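Local coordinates for 4-oxalmesaconate hydratase (Pseudomonas putida, PDB 5CGZ), which hydrates the enol of oxalomesaconate to 4-carboxy-4-hydroxy-2-oxoadipate, a zinc-dependent lyase step in the bacterial breakdown of gallate, at residues 100-105 and 128-133; 135-140 and 147-152; 170-175 and 204-209. One frame throughout, in Å; residues are numbered along the deposited sequence.

Contact 1 of 3, residues 100-105 and 128-133; sequences DVYRRV and HLAQEA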
loop_
_atom_site.group_PDB
_atom_site.type_symbol
_atom_site.label_atom_id
_atom_site.label_comp_id
_atom_site.label_asym_id
_atom_site.label_seq_id
_atom_site.Cartn_x
_atom_site.Cartn_y
_atom_site.Cartn_z
ATOM N N ASP A 100 -24.065 24.031 1.738
ATOM C CA ASP A 100 -25.434 24.456 2.032
ATOM C C ASP A 100 -26.429 23.305 1.839
ATOM O O ASP A 100 -27.400 23.194 2.585
ATOM C CB ASP A 100 -25.830 25.652 1.161
ATOM C CG ASP A 100 -25.032 26.915 1.497
ATOM O OD1 ASP A 100 -24.423 26.983 2.593
ATOM O OD2 ASP A 100 -25.019 27.843 0.661
ATOM N N VAL A 101 -26.196 22.451 0.845
ATOM C CA VAL A 101 -27.037 21.266 0.693
ATOM C C VAL A 101 -26.935 20.401 1.947
ATOM O O VAL A 101 -27.949 19.928 2.464
ATOM C CB VAL A 101 -26.658 20.446 -0.556
ATOM C CG1 VAL A 101 -27.444 19.132 -0.605
ATOM C CG2 VAL A 101 -26.915 21.277 -1.816
ATOM N N TYR A 102 -25.711 20.206 2.444
ATOM C CA TYR A 102 -25.498 19.443 3.675
ATOM C C TYR A 102 -26.267 20.046 4.843
ATOM O O TYR A 102 -26.917 19.329 5.607
ATOM C CB TYR A 102 -24.013 19.390 4.043
ATOM C CG TYR A 102 -23.214 18.231 3.467
ATOM C CD1 TYR A 102 -23.135 17.012 4.138
ATOM C CD2 TYR A 102 -22.491 18.375 2.282
ATOM C CE1 TYR A 102 -22.375 15.951 3.627
ATOM C CE2 TYR A 102 -21.722 17.320 1.764
ATOM C CZ TYR A 102 -21.674 16.114 2.443
ATOM O OH TYR A 102 -20.924 15.075 1.938
ATOM N N ARG A 103 -26.163 21.363 4.998
ATOM C CA ARG A 103 -26.821 22.049 6.111
ATOM C C ARG A 103 -28.347 21.883 6.029
ATOM O O ARG A 103 -29.018 21.731 7.045
ATOM C CB ARG A 103 -26.430 23.533 6.128
ATOM C CG ARG A 103 -24.998 23.826 6.608
ATOM C CD ARG A 103 -24.918 23.746 8.113
ATOM N NE ARG A 103 -23.577 23.926 8.665
ATOM C CZ ARG A 103 -23.038 25.100 8.994
ATOM N NH1 ARG A 103 -23.713 26.231 8.799
ATOM N NH2 ARG A 103 -21.811 25.143 9.516
ATOM N N ARG A 104 -28.884 21.885 4.815
ATOM C CA ARG A 104 -30.325 21.746 4.612
ATOM C C ARG A 104 -30.805 20.299 4.768
ATOM O O ARG A 104 -31.810 20.029 5.416
ATOM C CB ARG A 104 -30.705 22.272 3.225
ATOM C CG ARG A 104 -32.184 22.198 2.913
ATOM C CD ARG A 104 -32.478 22.704 1.504
ATOM N NE ARG A 104 -32.166 21.716 0.470
ATOM C CZ ARG A 104 -31.220 21.870 -0.455
ATOM N NH1 ARG A 104 -30.480 22.976 -0.483
ATOM N NH2 ARG A 104 -31.013 20.918 -1.359
ATOM N N VAL A 105 -30.079 19.365 4.173
ATOM C CA VAL A 105 -30.498 17.971 4.172
ATOM C C VAL A 105 -30.163 17.257 5.489
ATOM O O VAL A 105 -30.899 16.368 5.924
ATOM C CB VAL A 105 -29.849 17.212 2.989
ATOM C CG1 VAL A 105 -30.091 15.703 3.113
ATOM C CG2 VAL A 105 -30.378 17.756 1.663
ATOM N N HIS A 128 -14.170 14.445 -3.594
ATOM C CA HIS A 128 -13.438 15.447 -2.818
ATOM C C HIS A 128 -14.338 16.626 -2.445
ATOM O O HIS A 128 -14.259 17.137 -1.325
ATOM C CB HIS A 128 -12.206 15.941 -3.584
ATOM C CG HIS A 128 -11.004 15.074 -3.386
ATOM N ND1 HIS A 128 -10.250 14.588 -4.433
ATOM C CD2 HIS A 128 -10.439 14.585 -2.256
ATOM C CE1 HIS A 128 -9.267 13.845 -3.955
ATOM N NE2 HIS A 128 -9.360 13.826 -2.638
ATOM N N LEU A 129 -15.199 17.044 -3.376
ATOM C CA LEU A 129 -16.206 18.067 -3.083
ATOM C C LEU A 129 -17.135 17.606 -1.969
ATOM O O LEU A 129 -17.387 18.336 -1.009
ATOM C CB LEU A 129 -17.026 18.401 -4.330
ATOM C CG LEU A 129 -16.360 19.398 -5.272
ATOM C CD1 LEU A 129 -17.104 19.449 -6.603
ATOM C CD2 LEU A 129 -16.316 20.776 -4.609
ATOM N N ALA A 130 -17.641 16.384 -2.110
ATOM C CA ALA A 130 -18.547 15.811 -1.126
ATOM C C ALA A 130 -17.907 15.796 0.258
ATOM O O ALA A 130 -18.537 16.174 1.242
ATOM C CB ALA A 130 -18.964 14.392 -1.541
ATOM N N GLN A 131 -16.647 15.373 0.334
ATOM C CA GLN A 131 -15.992 15.263 1.631
ATOM C C GLN A 131 -15.647 16.620 2.223
ATOM O O GLN A 131 -15.879 16.851 3.413
ATOM C CB GLN A 131 -14.733 14.399 1.535
ATOM C CG GLN A 131 -15.057 12.924 1.392
ATOM C CD GLN A 131 -13.823 12.039 1.478
ATOM O OE1 GLN A 131 -12.872 12.346 2.192
ATOM N NE2 GLN A 131 -13.846 10.925 0.761
ATOM N N GLU A 132 -15.097 17.520 1.412
ATOM C CA GLU A 132 -14.706 18.807 1.963
ATOM C C GLU A 132 -15.952 19.626 2.335
ATOM O O GLU A 132 -15.964 20.286 3.376
ATOM C CB GLU A 132 -13.804 19.599 1.001
ATOM C CG GLU A 132 -13.161 20.799 1.734
ATOM C CD GLU A 132 -12.162 21.583 0.902
ATOM O OE1 GLU A 132 -12.132 21.403 -0.332
ATOM O OE2 GLU A 132 -11.402 22.387 1.494
ATOM N N ALA A 133 -17.002 19.574 1.510
ATOM C CA ALA A 133 -18.238 20.307 1.830
ATOM C C ALA A 133 -18.840 19.813 3.147
ATOM O O ALA A 133 -19.374 20.597 3.944
ATOM C CB ALA A 133 -19.259 20.179 0.704
#
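Tyr102 OH gives a weak hydrogen bond to the backbone oxygen Ala130 O, 2.7 Å away. It is the one polar bond between helices 92-105 and 122-138 within these two segments. The phenol reaches from one helix to the backbone of the other. The C=O...OH angle at Ala130 O is 122°. The oxygen does not lie in the ring plane but is displaced about 1.9 Å from it. A phenol proton prefers the plane of its ring, which may be why the bond is weak. The same carbonyl oxygen comes within 3.4 Å of the ring carbon Tyr102 CE2. It meets the ring obliquely, beside the hydroxyl end.

One turn further along helix 122-138, the methyl Ala133 CB sits 3.9 Å from Tyr102 CE2. It lies on the same side of the ring as Ala130 O. Ala133 CB also touches Tyr102 CD2, and Tyr102 OH passes 4.1 Å from the methyl Ala130 CB. Tyr102 chi1 is -90°, some 30° from the staggered value, and the ring lies with its CD2-CE2 side near Ala133 CB. The two alanines are small enough to let the ring approach the helix backbone.

Both helices pack on the sheet of this Rossmann-like fold, shared with the MshB deacetylase family. Tyr102 touches Leu5 and Ala130 touches Val7, both on strand 3-8. On the far side of helix 122-138, Glu132 forms a salt bridge with Arg89 of a second subunit.

All three touching residues are buried. The contact is thus mainly aromatic and methyl packing. Its one polar side-chain group, the tyrosine hydroxyl, donates a weak hydrogen bond to a main-chain carbonyl, so the buried hydroxyl has at least this partner.

Contact 2 of 3, residues 135-140 and 147-152; sequences IIAQAE and KIVGAP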
loop_
_atom_site.group_PDB
_atom_site.type_symbol
_atom_site.label_atom_id
_atom_site.label_comp_id
_atom_site.label_asym_id
_atom_site.label_seq_id
_atom_site.Cartn_x
_atom_site.Cartn_y
_atom_site.Cartn_z
ATOM N N ILE A 135 -17.168 18.672 5.707
ATOM C CA ILE A 135 -16.379 19.236 6.795
ATOM C C ILE A 135 -16.690 20.731 6.994
ATOM O O ILE A 135 -16.806 21.192 8.131
ATOM C CB ILE A 135 -14.870 19.031 6.548
ATOM C CG1 ILE A 135 -14.527 17.529 6.584
ATOM C CG2 ILE A 135 -14.046 19.811 7.575
ATOM C CD1 ILE A 135 -13.160 17.184 6.016
ATOM N N ILE A 136 -16.824 21.485 5.903
ATOM C CA ILE A 136 -17.220 22.893 6.010
ATOM C C ILE A 136 -18.534 23.002 6.786
ATOM O O ILE A 136 -18.675 23.849 7.673
ATOM C CB ILE A 136 -17.397 23.568 4.629
ATOM C CG1 ILE A 136 -16.102 23.487 3.807
ATOM C CG2 ILE A 136 -17.870 25.036 4.794
ATOM C CD1 ILE A 136 -14.886 24.029 4.523
ATOM N N ALA A 137 -19.475 22.114 6.467
ATOM C CA ALA A 137 -20.796 22.124 7.100
ATOM C C ALA A 137 -20.744 21.742 8.586
ATOM O O ALA A 137 -21.694 21.996 9.340
ATOM C CB ALA A 137 -21.739 21.196 6.348
ATOM N N GLN A 138 -19.635 21.137 9.007
ATOM C CA GLN A 138 -19.410 20.850 10.423
ATOM C C GLN A 138 -18.953 22.079 11.224
ATOM O O GLN A 138 -19.024 22.085 12.452
ATOM C CB GLN A 138 -18.355 19.752 10.583
ATOM C CG GLN A 138 -18.748 18.366 10.082
ATOM C CD GLN A 138 -17.580 17.388 10.191
ATOM O OE1 GLN A 138 -16.419 17.795 10.079
ATOM N NE2 GLN A 138 -17.879 16.102 10.413
ATOM N N ALA A 139 -18.453 23.101 10.535
ATOM C CA ALA A 139 -17.757 24.200 11.214
ATOM C C ALA A 139 -18.723 25.228 11.800
ATOM O O ALA A 139 -19.536 25.809 11.083
ATOM C CB ALA A 139 -16.791 24.884 10.256
ATOM N N GLU A 140 -18.623 25.455 13.106
ATOM C CA GLU A 140 -19.518 26.393 13.769
ATOM C C GLU A 140 -19.205 27.827 13.323
ATOM O O GLU A 140 -19.989 28.744 13.550
ATOM C CB GLU A 140 -19.423 26.228 15.293
ATOM C CG GLU A 140 -20.100 24.930 15.758
ATOM C CD GLU A 140 -20.009 24.673 17.256
ATOM O OE1 GLU A 140 -19.756 23.506 17.642
ATOM O OE2 GLU A 140 -20.204 25.621 18.049
ATOM N N LYS A 147 -27.618 25.333 12.227
ATOM C CA LYS A 147 -27.379 24.003 12.778
ATOM C C LYS A 147 -26.269 23.292 11.992
ATOM O O LYS A 147 -26.374 23.136 10.774
ATOM C CB LYS A 147 -28.659 23.168 12.748
ATOM C CG LYS A 147 -28.496 21.815 13.409
ATOM C CD LYS A 147 -29.695 20.911 13.170
ATOM C CE LYS A 147 -29.491 19.574 13.878
ATOM N NZ LYS A 147 -30.344 18.496 13.299
ATOM N N ILE A 148 -25.209 22.874 12.679
ATOM C CA ILE A 148 -24.085 22.239 11.999
ATOM C C ILE A 148 -24.397 20.786 11.659
ATOM O O ILE A 148 -25.324 20.183 12.202
ATOM C CB ILE A 148 -22.789 22.284 12.844
ATOM C CG1 ILE A 148 -22.915 21.387 14.078
ATOM C CG2 ILE A 148 -22.451 23.718 13.238
ATOM C CD1 ILE A 148 -21.676 21.365 14.943
ATOM N N VAL A 149 -23.611 20.237 10.745
ATOM C CA VAL A 149 -23.667 18.824 10.400
ATOM C C VAL A 149 -22.852 18.015 11.418
ATOM O O VAL A 149 -21.873 18.525 11.980
ATOM C CB VAL A 149 -23.143 18.611 8.964
ATOM C CG1 VAL A 149 -22.591 17.217 8.770
ATOM C CG2 VAL A 149 -24.244 18.932 7.955
ATOM N N GLY A 150 -23.262 16.774 11.672
ATOM C CA GLY A 150 -22.515 15.890 12.562
ATOM C C GLY A 150 -21.403 15.162 11.812
ATOM O O GLY A 150 -20.582 15.797 11.147
ATOM N N ALA A 151 -21.383 13.833 11.899
ATOM C CA ALA A 151 -20.365 13.038 11.212
ATOM C C ALA A 151 -20.995 11.888 10.439
ATOM O O ALA A 151 -20.763 10.729 10.760
ATOM C CB ALA A 151 -19.332 12.502 12.215
ATOM N N PRO A 152 -21.807 12.205 9.419
ATOM C CA PRO A 152 -22.416 11.120 8.641
ATOM C C PRO A 152 -21.342 10.302 7.937
ATOM O O PRO A 152 -20.420 10.884 7.370
ATOM C CB PRO A 152 -23.306 11.856 7.625
ATOM C CG PRO A 152 -22.680 13.236 7.508
ATOM C CD PRO A 152 -22.140 13.541 8.885
#
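Gln138 and Ile148 reach across from opposite segments, one with an amide and the other with methyl groups. The Gln138 chain is extended beyond CG (chi2 175°) and carries its amide along the loop to Gly150. There Gln138 NE2 donates to Gly150 O at 2.8 Å. The N-H...O angle is 158°, and the carbonyl oxygen lies close to the plane of the amide. On the way, Gln138 CG passes 3.7 Å from Val149 O.

Ile148 leaves its backbone toward 135-140. Its CG1 sits between the backbone N and the carbonyl carbon (chi1 68°). This brings Ile148 CD1 to 3.7 Å from Gln138 O. The branch methyl Ile148 CG2 lies 3.7 Å from Glu140 CG, and the two side chains cross obliquely. The Glu140 carboxylate turns to Arg50 of a second subunit for its salt bridge.

A backbone bond also joins the segments: Val149 N donates to Ala137 O, 3.0 Å away and almost straight. The donor stands above the carbonyl plane. Arg103 NE also bonds Ala137 O, so two donors grip this oxygen. Val149 CG2 packs against Ala137 CB at 3.7 Å.

The contact folds the loop leading to strand 154-157 back against the last turn of helix 122-138. Tyr102 of helix 92-105 touches both Ala137 and Val149, and Thr217 of a third subunit packs on Ile148. Helix end and returning loop are thus held together beside helix 92-105.

Contact 3 of 3, residues 170-175 and 204-209; sequences DTFLDI and LQRGVQ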
loop_
_atom_site.group_PDB
_atom_site.type_symbol
_atom_site.label_atom_id
_atom_site.label_comp_id
_atom_site.label_asym_id
_atom_site.label_seq_id
_atom_site.Cartn_x
_atom_site.Cartn_y
_atom_site.Cartn_z
ATOM N N ASP A 170 -15.864 -2.732 1.460
ATOM C CA ASP A 170 -15.800 -3.258 2.825
ATOM C C ASP A 170 -17.225 -3.404 3.373
ATOM O O ASP A 170 -17.439 -3.881 4.492
ATOM C CB ASP A 170 -14.951 -2.357 3.736
ATOM C CG ASP A 170 -15.451 -0.905 3.771
ATOM O OD1 ASP A 170 -16.665 -0.674 3.922
ATOM O OD2 ASP A 170 -14.629 0.011 3.642
ATOM N N THR A 171 -18.198 -3.000 2.564
ATOM C CA THR A 171 -19.605 -3.037 2.969
ATOM C C THR A 171 -20.463 -3.485 1.791
ATOM O O THR A 171 -20.376 -2.907 0.714
ATOM C CB THR A 171 -20.082 -1.648 3.465
ATOM O OG1 THR A 171 -19.277 -1.233 4.573
ATOM C CG2 THR A 171 -21.561 -1.670 3.903
ATOM N N PHE A 172 -21.266 -4.531 1.979
ATOM C CA PHE A 172 -22.254 -4.916 0.970
ATOM C C PHE A 172 -23.655 -4.581 1.442
ATOM O O PHE A 172 -24.078 -4.990 2.532
ATOM C CB PHE A 172 -22.182 -6.414 0.634
ATOM C CG PHE A 172 -20.983 -6.798 -0.179
ATOM C CD1 PHE A 172 -20.841 -6.341 -1.480
ATOM C CD2 PHE A 172 -20.008 -7.631 0.350
ATOM C CE1 PHE A 172 -19.729 -6.694 -2.243
ATOM C CE2 PHE A 172 -18.900 -7.997 -0.403
ATOM C CZ PHE A 172 -18.758 -7.521 -1.701
ATOM N N LEU A 173 -24.370 -3.841 0.608
ATOM C CA LEU A 173 -25.756 -3.496 0.874
ATOM C C LEU A 173 -26.652 -4.453 0.096
ATOM O O LEU A 173 -26.583 -4.502 -1.128
ATOM C CB LEU A 173 -26.044 -2.048 0.473
ATOM C CG LEU A 173 -27.426 -1.499 0.825
ATOM C CD1 LEU A 173 -27.562 -1.327 2.348
ATOM C CD2 LEU A 173 -27.691 -0.179 0.090
ATOM N N ASP A 174 -27.476 -5.215 0.807
ATOM C CA ASP A 174 -28.395 -6.144 0.155
ATOM C C ASP A 174 -29.555 -5.369 -0.444
ATOM O O ASP A 174 -30.402 -4.853 0.282
ATOM C CB ASP A 174 -28.907 -7.191 1.149
ATOM C CG ASP A 174 -29.800 -8.236 0.495
ATOM O OD1 ASP A 174 -30.055 -8.139 -0.727
ATOM O OD2 ASP A 174 -30.257 -9.155 1.212
ATOM N N ILE A 175 -29.595 -5.289 -1.769
ATOM C CA ILE A 175 -30.640 -4.528 -2.441
ATOM C C ILE A 175 -31.628 -5.445 -3.160
ATOM O O ILE A 175 -32.372 -5.007 -4.037
ATOM C CB ILE A 175 -30.054 -3.526 -3.469
ATOM C CG1 ILE A 175 -29.319 -4.271 -4.587
ATOM C CG2 ILE A 175 -29.149 -2.502 -2.778
ATOM C CD1 ILE A 175 -29.069 -3.393 -5.822
ATOM N N LEU A 204 -25.439 -8.879 -9.536
ATOM C CA LEU A 204 -25.490 -10.320 -9.338
ATOM C C LEU A 204 -24.173 -10.831 -8.759
ATOM O O LEU A 204 -24.176 -11.682 -7.865
ATOM C CB LEU A 204 -25.817 -11.037 -10.654
ATOM C CG LEU A 204 -27.254 -10.909 -11.173
ATOM C CD1 LEU A 204 -27.347 -11.360 -12.634
ATOM C CD2 LEU A 204 -28.239 -11.700 -10.302
ATOM N N GLN A 205 -23.049 -10.310 -9.255
ATOM C CA GLN A 205 -21.744 -10.723 -8.738
ATOM C C GLN A 205 -21.588 -10.319 -7.272
ATOM O O GLN A 205 -21.178 -11.117 -6.431
ATOM C CB GLN A 205 -20.606 -10.117 -9.579
ATOM C CG GLN A 205 -20.501 -10.690 -11.003
ATOM C CD GLN A 205 -20.317 -12.197 -11.011
ATOM O OE1 GLN A 205 -21.291 -12.951 -10.942
ATOM N NE2 GLN A 205 -19.067 -12.645 -11.088
ATOM N N ARG A 206 -21.918 -9.071 -6.964
ATOM C CA ARG A 206 -21.812 -8.601 -5.586
ATOM C C ARG A 206 -22.799 -9.357 -4.709
ATOM O O ARG A 206 -22.531 -9.599 -3.536
ATOM C CB ARG A 206 -22.051 -7.089 -5.497
ATOM C CG ARG A 206 -21.035 -6.258 -6.294
ATOM C CD ARG A 206 -19.596 -6.659 -5.987
ATOM N NE ARG A 206 -18.649 -5.774 -6.671
ATOM C CZ ARG A 206 -17.326 -5.908 -6.639
ATOM N NH1 ARG A 206 -16.765 -6.895 -5.945
ATOM N NH2 ARG A 206 -16.561 -5.046 -7.298
ATOM N N GLY A 207 -23.934 -9.748 -5.288
ATOM C CA GLY A 207 -24.910 -10.546 -4.564
ATOM C C GLY A 207 -24.321 -11.871 -4.107
ATOM O O GLY A 207 -24.468 -12.264 -2.947
ATOM N N VAL A 208 -23.652 -12.565 -5.021
ATOM C CA VAL A 208 -23.022 -13.841 -4.682
ATOM C C VAL A 208 -21.937 -13.642 -3.627
ATOM O O VAL A 208 -21.833 -14.421 -2.681
ATOM C CB VAL A 208 -22.417 -14.534 -5.933
ATOM C CG1 VAL A 208 -21.508 -15.701 -5.528
ATOM C CG2 VAL A 208 -23.531 -15.022 -6.864
ATOM N N GLN A 209 -21.138 -12.585 -3.775
ATOM C CA GLN A 209 -20.053 -12.323 -2.828
ATOM C C GLN A 209 -20.588 -11.952 -1.444
ATOM O O GLN A 209 -20.049 -12.391 -0.436
ATOM C CB GLN A 209 -19.130 -11.222 -3.351
ATOM C CG GLN A 209 -18.445 -11.583 -4.677
ATOM C CD GLN A 209 -17.753 -10.387 -5.322
ATOM O OE1 GLN A 209 -17.620 -9.328 -4.709
ATOM N NE2 GLN A 209 -17.313 -10.557 -6.565
#
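The Phe172 ring meets Arg206 and Gln209, with the backbone oxygen Arg206 O 4.1 Å above one face and offset toward the rim. Phe172 belongs to strand 171-174, one of the two outermost strands of the mixed Rossmann-like sheet within this chain. The ring projects from it onto helix 193-212. At its far end, Phe172 CZ lies 3.7 Å from Gln209 OE1, which approaches obliquely. The ring and amide planes are 72° apart.

Arg206 touches the ring through its aliphatic part. Its chain bends at chi2 (-50°), which brings Arg206 CD to 3.7 Å from Phe172 CE1. The two side chains cross at about a right angle. The guanidinium group is held at its edge: Arg206 NH1 donates to Gln209 OE1 at 2.9 Å, nearly in the guanidinium plane. The N-H meets Gln209 OE1 in its carbonyl plane, on a lone pair. Arg206 NH2 forms salt bridges with Glu158 and with Glu163 of a fourth subunit. These three bonds probably restrict its turning. Gln209 NE2 bonds Tyr198 OH of that same subunit.

Replacing Gln209 with an alanine would remove the amide, and would probably deprive Arg206 NH1 of this acceptor, leave Tyr198 of the neighbouring subunit without its amide partner and open a gap beside Phe172 CZ.

The ring thus packs this strand against a helix that is itself part of a subunit interface. Beyond the strand the sheet continues, since residues 171-173 pair in parallel with a strand of a third subunit. At the start of the strand, Asp170 and Thr171 both lie opposite Leu228 in a classic beta bulge. There Thr171 OG1 donates to Asp170 OD1 at 2.7 Å, nearly in line with the carboxylate C-O bond.

Overall arrangement
The contacts follow one another along the chain without overlap. Contacts 1 and 2 have centres 9 Å apart and share helix 122-138. Contact 1 uses its middle and contact 2 its last turn and the loop beyond. They touch directly: Tyr102 O lies 3.6 Å from Val149 CG2. Contact 3 lies on the opposite side of the chain's centre from contact 1, and its centre is about 31 Å from that of contact 2. It joins strand 171-174 to helix 193-212. Contacts 1 and 2 both touch the second subunit, and contacts 2 and 3 the third. Packing on both flanks of the fold therefore also borders interfaces of the hexamer.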